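Matching sites in tyrosine--tRNA ligase from Archaeoglobus fulgidus, a protein that catalyses the ATP-dependent activation of tyrosine and its transfer to the acceptor end of tRNA(Tyr) (PDB 2CYB (chain A, 1.80 Å), residues R34-Y39 and D172-G177), and in its relative tyrosyl-tRNA synthetase from Aeropyrum pernix (PDB 2CYA (chain B, 2.20 Å), residues K37-Y42 and D179-G184). One frame, after least-squares fit of the local backbone (RMSD 0.51 Å); residues are numbered along the deposited sequences.

Structure 1 (2CYB); sequences RAYVGY and DLAVGG. With TYR (tyrosine), chain C.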
loop_
_atom_site.group_PDB
_atom_site.type_symbol
_atom_site.label_atom_id
_atom_site.label_comp_id
_atom_site.label_asym_id
_atom_site.label_seq_id
_atom_site.Cartn_x
_atom_site.Cartn_y
_atom_site.Cartn_z
ATOM N N ARG A 34 4.970 23.183 -16.806
ATOM C CA ARG A 34 3.686 22.685 -16.335
ATOM C C ARG A 34 3.672 22.595 -14.809
ATOM O O ARG A 34 4.610 22.076 -14.194
ATOM C CB ARG A 34 3.408 21.303 -16.936
ATOM C CG ARG A 34 2.035 20.742 -16.611
ATOM C CD ARG A 34 1.826 19.402 -17.295
ATOM N NE ARG A 34 1.828 19.530 -18.750
ATOM C CZ ARG A 34 1.646 18.523 -19.598
ATOM N NH1 ARG A 34 1.445 17.289 -19.146
ATOM N NH2 ARG A 34 1.660 18.752 -20.905
ATOM N N ALA A 35 2.611 23.125 -14.210
ATOM C CA ALA A 35 2.445 23.097 -12.762
ATOM C C ALA A 35 1.073 22.519 -12.439
ATOM O O ALA A 35 0.166 22.538 -13.272
ATOM C CB ALA A 35 2.560 24.504 -12.189
ATOM N N TYR A 36 0.925 21.990 -11.229
ATOM C CA TYR A 36 -0.355 21.438 -10.813
ATOM C C TYR A 36 -0.503 21.520 -9.308
ATOM O O TYR A 36 0.444 21.822 -8.588
ATOM C CB TYR A 36 -0.490 19.949 -11.218
ATOM C CG TYR A 36 -0.106 18.927 -10.139
ATOM C CD1 TYR A 36 -0.996 17.909 -9.765
ATOM C CD2 TYR A 36 1.147 18.960 -9.520
ATOM C CE1 TYR A 36 -0.645 16.951 -8.806
ATOM C CE2 TYR A 36 1.510 18.010 -8.559
ATOM C CZ TYR A 36 0.610 17.008 -8.211
ATOM O OH TYR A 36 0.980 16.060 -7.285
ATOM N N VAL A 37 -1.719 21.245 -8.866
ATOM C CA VAL A 37 -2.049 21.150 -7.458
ATOM C C VAL A 37 -3.060 20.022 -7.467
ATOM O O VAL A 37 -3.866 19.896 -8.399
ATOM C CB VAL A 37 -2.732 22.408 -6.865
ATOM C CG1 VAL A 37 -3.078 22.131 -5.386
ATOM C CG2 VAL A 37 -1.807 23.619 -6.948
ATOM N N GLY A 38 -2.998 19.180 -6.449
ATOM C CA GLY A 38 -3.946 18.091 -6.362
ATOM C C GLY A 38 -4.854 18.362 -5.191
ATOM O O GLY A 38 -4.419 18.929 -4.189
ATOM N N TYR A 39 -6.119 17.976 -5.320
ATOM C CA TYR A 39 -7.086 18.174 -4.246
ATOM C C TYR A 39 -7.941 16.939 -3.995
ATOM O O TYR A 39 -8.474 16.351 -4.936
ATOM C CB TYR A 39 -8.057 19.311 -4.581
ATOM C CG TYR A 39 -7.433 20.661 -4.841
ATOM C CD1 TYR A 39 -7.137 21.072 -6.146
ATOM C CD2 TYR A 39 -7.187 21.552 -3.795
ATOM C CE1 TYR A 39 -6.617 22.340 -6.403
ATOM C CE2 TYR A 39 -6.662 22.828 -4.044
ATOM C CZ TYR A 39 -6.385 23.211 -5.353
ATOM O OH TYR A 39 -5.877 24.464 -5.621
ATOM N N ASP A 172 6.229 19.847 -13.975
ATOM C CA ASP A 172 7.560 20.400 -13.748
ATOM C C ASP A 172 7.613 21.090 -12.394
ATOM O O ASP A 172 8.650 21.095 -11.728
ATOM C CB ASP A 172 7.909 21.412 -14.844
ATOM C CG ASP A 172 7.913 20.789 -16.218
ATOM O OD1 ASP A 172 7.095 21.199 -17.072
ATOM O OD2 ASP A 172 8.734 19.874 -16.434
ATOM N N LEU A 173 6.483 21.671 -12.000
ATOM C CA LEU A 173 6.375 22.384 -10.733
ATOM C C LEU A 173 5.194 21.878 -9.907
ATOM O O LEU A 173 4.036 22.034 -10.297
ATOM C CB LEU A 173 6.209 23.887 -10.991
ATOM C CG LEU A 173 6.008 24.777 -9.758
ATOM C CD1 LEU A 173 7.270 24.781 -8.916
ATOM C CD2 LEU A 173 5.656 26.190 -10.192
ATOM N N ALA A 174 5.496 21.263 -8.769
ATOM C CA ALA A 174 4.455 20.755 -7.873
ATOM C C ALA A 174 4.119 21.864 -6.877
ATOM O O ALA A 174 4.981 22.305 -6.127
ATOM C CB ALA A 174 4.959 19.522 -7.126
ATOM N N VAL A 175 2.869 22.302 -6.873
ATOM C CA VAL A 175 2.431 23.354 -5.965
ATOM C C VAL A 175 1.553 22.757 -4.863
ATOM O O VAL A 175 0.707 21.904 -5.127
ATOM C CB VAL A 175 1.606 24.431 -6.712
ATOM C CG1 VAL A 175 1.161 25.508 -5.741
ATOM C CG2 VAL A 175 2.436 25.045 -7.840
ATOM N N GLY A 176 1.760 23.202 -3.628
ATOM C CA GLY A 176 0.942 22.705 -2.536
ATOM C C GLY A 176 1.247 23.429 -1.246
ATOM O O GLY A 176 2.217 24.185 -1.167
ATOM N N GLY A 177 0.412 23.219 -0.235
ATOM C CA GLY A 177 0.673 23.851 1.038
ATOM C C GLY A 177 1.970 23.275 1.576
ATOM O O GLY A 177 2.406 22.199 1.159
HETATM N N TYR C . -2.125 15.616 -0.407
HETATM C CA TYR C . -2.929 16.762 -0.900
HETATM C C TYR C . -3.697 17.425 0.241
HETATM O O TYR C . -4.414 18.401 -0.032
HETATM C CB TYR C . -3.890 16.278 -1.990
HETATM C CG TYR C . -3.144 15.732 -3.184
HETATM C CD1 TYR C . -3.363 14.433 -3.646
HETATM C CD2 TYR C . -2.206 16.528 -3.854
HETATM C CE1 TYR C . -2.661 13.938 -4.759
HETATM C CE2 TYR C . -1.509 16.051 -4.950
HETATM C CZ TYR C . -1.739 14.758 -5.402
HETATM O OH TYR C . -1.055 14.309 -6.504
HETATM O OXT TYR C . -3.558 16.969 1.395
HETATM O O HOH W 1 -0.489 19.486 -4.760
#
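Neighbouring parallel strands of the Rossmann-fold sheet, 34-39 and 173-177, run beside the bound tyrosine. Arg-34 O accepts from both Asp-172 N and Leu-173 N, while Arg-34 N meets the anti lone pair of Asp-172 OD1 at 2.9 Å; that carboxylate also pairs with Lys-30. With CG opposite the backbone N (chi1 -175°), Arg-34 leads its guanidinium to Glu-65. Ala-35 CA makes a C-H...O contact with Leu-173 O (3.1 Å), and Ala-35 CB lies 3.4 Å from that oxygen, on the Leu-173 face. Tyr-36 continues the ladder, its N bonded to Leu-173 O and its O to Val-175 N. Its ring occupies the other face, CE2 4.0 Å from Ala-174 CB, and its OH is hydrogen-bonded to the ligand OH at 2.8 Å, consistent with substrate recognition. Val-37 CG1 stands 3.8 Å from Val-175 O and 3.5 Å from Tyr-39 CZ; Val-37 CG2 packs 3.5 Å from Val-175 CB. Helix 47-61 packs on Val-37, Leu-173 and Val-175. Water 1 bridges Gly-38 N and Val-175 O.

What differs
The sharpest difference is the rotamer of the last tyrosine, chi1 -58° in Tyr-39(A) against 80° in Tyr-42(B), which sets the OH atoms 7.2 Å apart after superposition. The CA atoms here are 1.1 Å apart, whereas the other comparable CA atoms coincide within the error. Tyr-39(A) CZ rests 3.5 Å from Val-37(A) CG1; in the second structure Tyr-42(B) CB comes no nearer to Ile-40(B) CG1 than 5.1 Å.

That neighbour is itself exchanged. CG1 of Val-37(A) and CG1 of Ile-40(B) fall 0.5 Å apart and both touch the facing carbonyl, while CG2 of Val-37(A) and CG2 and CD1 of Ile-40(B) are unmatched. Opposite, CG1 of Val-175(A) and CG of Leu-182(B) nearly coincide, but CG2 of Val-175(A) and CD2 of Leu-182(B) do not correspond. All four residues are buried and the pair touches in both structures; Ile-40(B) and Leu-182(B) each carry one carbon more, so the hydrophobic contact is kept with differently placed methyls.

Ala-35(A) is matched by Gly-38(B), which has no methyl, so the contact of Ala-35(A) CB with Leu-173(A) O at 3.4 Å has no equivalent. Beside it, CG of Leu-173(A) lies near CG2 of Ile-180(B), yet CD1 and CD2 of the leucine and CG1 and CD1 of the isoleucine take different directions. The backbone bonds of Arg-34(A) O recur at Lys-37(B) O. Beyond CB the two chains take different courses, chi1 -175° against -58°, and no atom of one from CG outward has a counterpart in the other. Tyrosine is bound in the first structure alone, touching Tyr-36(A) and Gly-38(A); no ligand is modelled there in the second.

Structure 2 (2CYA); sequences KGYIGY and DIALGG. With SO4 (sulfate ion), chain D.
A parallel strand pair, 37-42 with 180-184, includes Tyr-39, predicted to bind the substrate tyrosine. Lys-37 O accepts from both Asp-179 N and Ile-180 N, while Lys-37 N meets the anti lone pair of Asp-179 OD2 at 2.9 Å; the carboxylate has a long, weak ion pair with Lys-204. With CG opposite the carbonyl carbon (chi1 -58°), the extended Lys-37 chain leads its ammonium away to a weak, long pairing with Asp-177. Gly-38 CA makes a C-H...O contact with Ile-180 O (3.2 Å), on the Ile-180 face. Tyr-39 continues the ladder, its N bonded to Ile-180 O and its O to Leu-182 N. Its ring occupies the other face, CE2 4.2 Å from Ala-181 CB. Ile-40 CG1 stands 3.4 Å from Leu-182 O, and Ile-40 CB is 4.3 Å from Leu-182 CD2. Helix 51-64 packs on Ile-40 and Leu-182, and its Trp-55 also meets the Tyr-42 ring. Water 2 bridges Gly-41 N and Leu-182 O.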
loop_
_atom_site.group_PDB
_atom_site.type_symbol
_atom_site.label_atom_id
_atom_site.label_comp_id
_atom_site.label_asym_id
_atom_site.label_seq_id
_atom_site.Cartn_x
_atom_site.Cartn_y
_atom_site.Cartn_z
ATOM N N LYS B 37 5.112 23.239 -16.962
ATOM C CA LYS B 37 3.821 22.676 -16.549
ATOM C C LYS B 37 3.764 22.508 -15.037
ATOM O O LYS B 37 4.760 22.152 -14.400
ATOM C CB LYS B 37 3.592 21.316 -17.199
ATOM C CG LYS B 37 3.615 21.327 -18.709
ATOM C CD LYS B 37 3.352 19.922 -19.239
ATOM C CE LYS B 37 3.477 19.868 -20.749
ATOM N NZ LYS B 37 3.028 18.551 -21.272
ATOM N N GLY B 38 2.600 22.781 -14.457
ATOM C CA GLY B 38 2.475 22.643 -13.023
ATOM C C GLY B 38 1.060 22.264 -12.657
ATOM O O GLY B 38 0.161 22.289 -13.501
ATOM N N TYR B 39 0.859 21.894 -11.403
ATOM C CA TYR B 39 -0.478 21.561 -10.944
ATOM C C TYR B 39 -0.540 21.710 -9.447
ATOM O O TYR B 39 0.462 22.035 -8.802
ATOM C CB TYR B 39 -0.841 20.097 -11.299
ATOM C CG TYR B 39 -0.570 19.064 -10.189
ATOM C CD1 TYR B 39 -1.457 17.999 -9.977
ATOM C CD2 TYR B 39 0.548 19.155 -9.355
ATOM C CE1 TYR B 39 -1.244 17.060 -8.974
ATOM C CE2 TYR B 39 0.775 18.215 -8.337
ATOM C CZ TYR B 39 -0.130 17.169 -8.148
ATOM O OH TYR B 39 0.036 16.258 -7.114
ATOM N N ILE B 40 -1.747 21.510 -8.926
ATOM C CA ILE B 40 -1.989 21.415 -7.497
ATOM C C ILE B 40 -2.997 20.263 -7.456
ATOM O O ILE B 40 -3.863 20.133 -8.347
ATOM C CB ILE B 40 -2.615 22.662 -6.810
ATOM C CG1 ILE B 40 -2.694 22.372 -5.300
ATOM C CG2 ILE B 40 -3.982 22.993 -7.382
ATOM C CD1 ILE B 40 -3.238 23.532 -4.401
ATOM N N GLY B 41 -2.826 19.387 -6.477
ATOM C CA GLY B 41 -3.729 18.275 -6.313
ATOM C C GLY B 41 -4.322 18.474 -4.938
ATOM O O GLY B 41 -3.594 18.737 -3.973
ATOM N N TYR B 42 -5.631 18.350 -4.827
ATOM C CA TYR B 42 -6.268 18.534 -3.538
ATOM C C TYR B 42 -7.416 17.555 -3.391
ATOM O O TYR B 42 -8.033 17.159 -4.380
ATOM C CB TYR B 42 -6.800 19.968 -3.429
ATOM C CG TYR B 42 -8.111 20.163 -4.145
ATOM C CD1 TYR B 42 -9.318 20.082 -3.452
ATOM C CD2 TYR B 42 -8.154 20.344 -5.539
ATOM C CE1 TYR B 42 -10.550 20.173 -4.130
ATOM C CE2 TYR B 42 -9.379 20.437 -6.223
ATOM C CZ TYR B 42 -10.567 20.351 -5.507
ATOM O OH TYR B 42 -11.781 20.454 -6.160
ATOM N N ASP B 179 6.738 20.129 -14.174
ATOM C CA ASP B 179 8.012 20.753 -13.801
ATOM C C ASP B 179 7.840 21.324 -12.391
ATOM O O ASP B 179 8.820 21.521 -11.667
ATOM C CB ASP B 179 8.340 21.899 -14.760
ATOM C CG ASP B 179 8.494 21.428 -16.163
ATOM O OD1 ASP B 179 9.498 20.755 -16.443
ATOM O OD2 ASP B 179 7.604 21.705 -16.976
ATOM N N ILE B 180 6.586 21.585 -12.019
ATOM C CA ILE B 180 6.255 22.168 -10.715
ATOM C C ILE B 180 5.049 21.553 -10.004
ATOM O O ILE B 180 4.007 21.319 -10.601
ATOM C CB ILE B 180 5.926 23.675 -10.837
ATOM C CG1 ILE B 180 7.113 24.464 -11.389
ATOM C CG2 ILE B 180 5.540 24.219 -9.473
ATOM C CD1 ILE B 180 6.727 25.890 -11.765
ATOM N N ALA B 181 5.191 21.365 -8.703
ATOM C CA ALA B 181 4.130 20.829 -7.870
ATOM C C ALA B 181 3.792 21.883 -6.807
ATOM O O ALA B 181 4.601 22.165 -5.926
ATOM C CB ALA B 181 4.599 19.538 -7.193
ATOM N N LEU B 182 2.613 22.483 -6.905
ATOM C CA LEU B 182 2.183 23.462 -5.918
ATOM C C LEU B 182 1.330 22.730 -4.888
ATOM O O LEU B 182 0.607 21.795 -5.226
ATOM C CB LEU B 182 1.337 24.548 -6.586
ATOM C CG LEU B 182 0.598 25.522 -5.663
ATOM C CD1 LEU B 182 1.618 26.472 -5.047
ATOM C CD2 LEU B 182 -0.457 26.318 -6.453
ATOM N N GLY B 183 1.414 23.149 -3.635
ATOM C CA GLY B 183 0.608 22.529 -2.610
ATOM C C GLY B 183 0.864 23.156 -1.258
ATOM O O GLY B 183 1.813 23.930 -1.085
ATOM N N GLY B 184 0.012 22.834 -0.289
ATOM C CA GLY B 184 0.198 23.353 1.046
ATOM C C GLY B 184 1.397 22.652 1.652
ATOM O O GLY B 184 1.895 21.660 1.106
HETATM S S SO4 D . -3.746 21.515 0.137
HETATM O O1 SO4 D . -3.252 21.060 -1.235
HETATM O O2 SO4 D . -2.527 21.957 0.937
HETATM O O3 SO4 D . -4.546 22.661 -0.070
HETATM O O4 SO4 D . -4.204 20.331 0.781
HETATM O O HOH W 2 -0.670 19.486 -4.638
#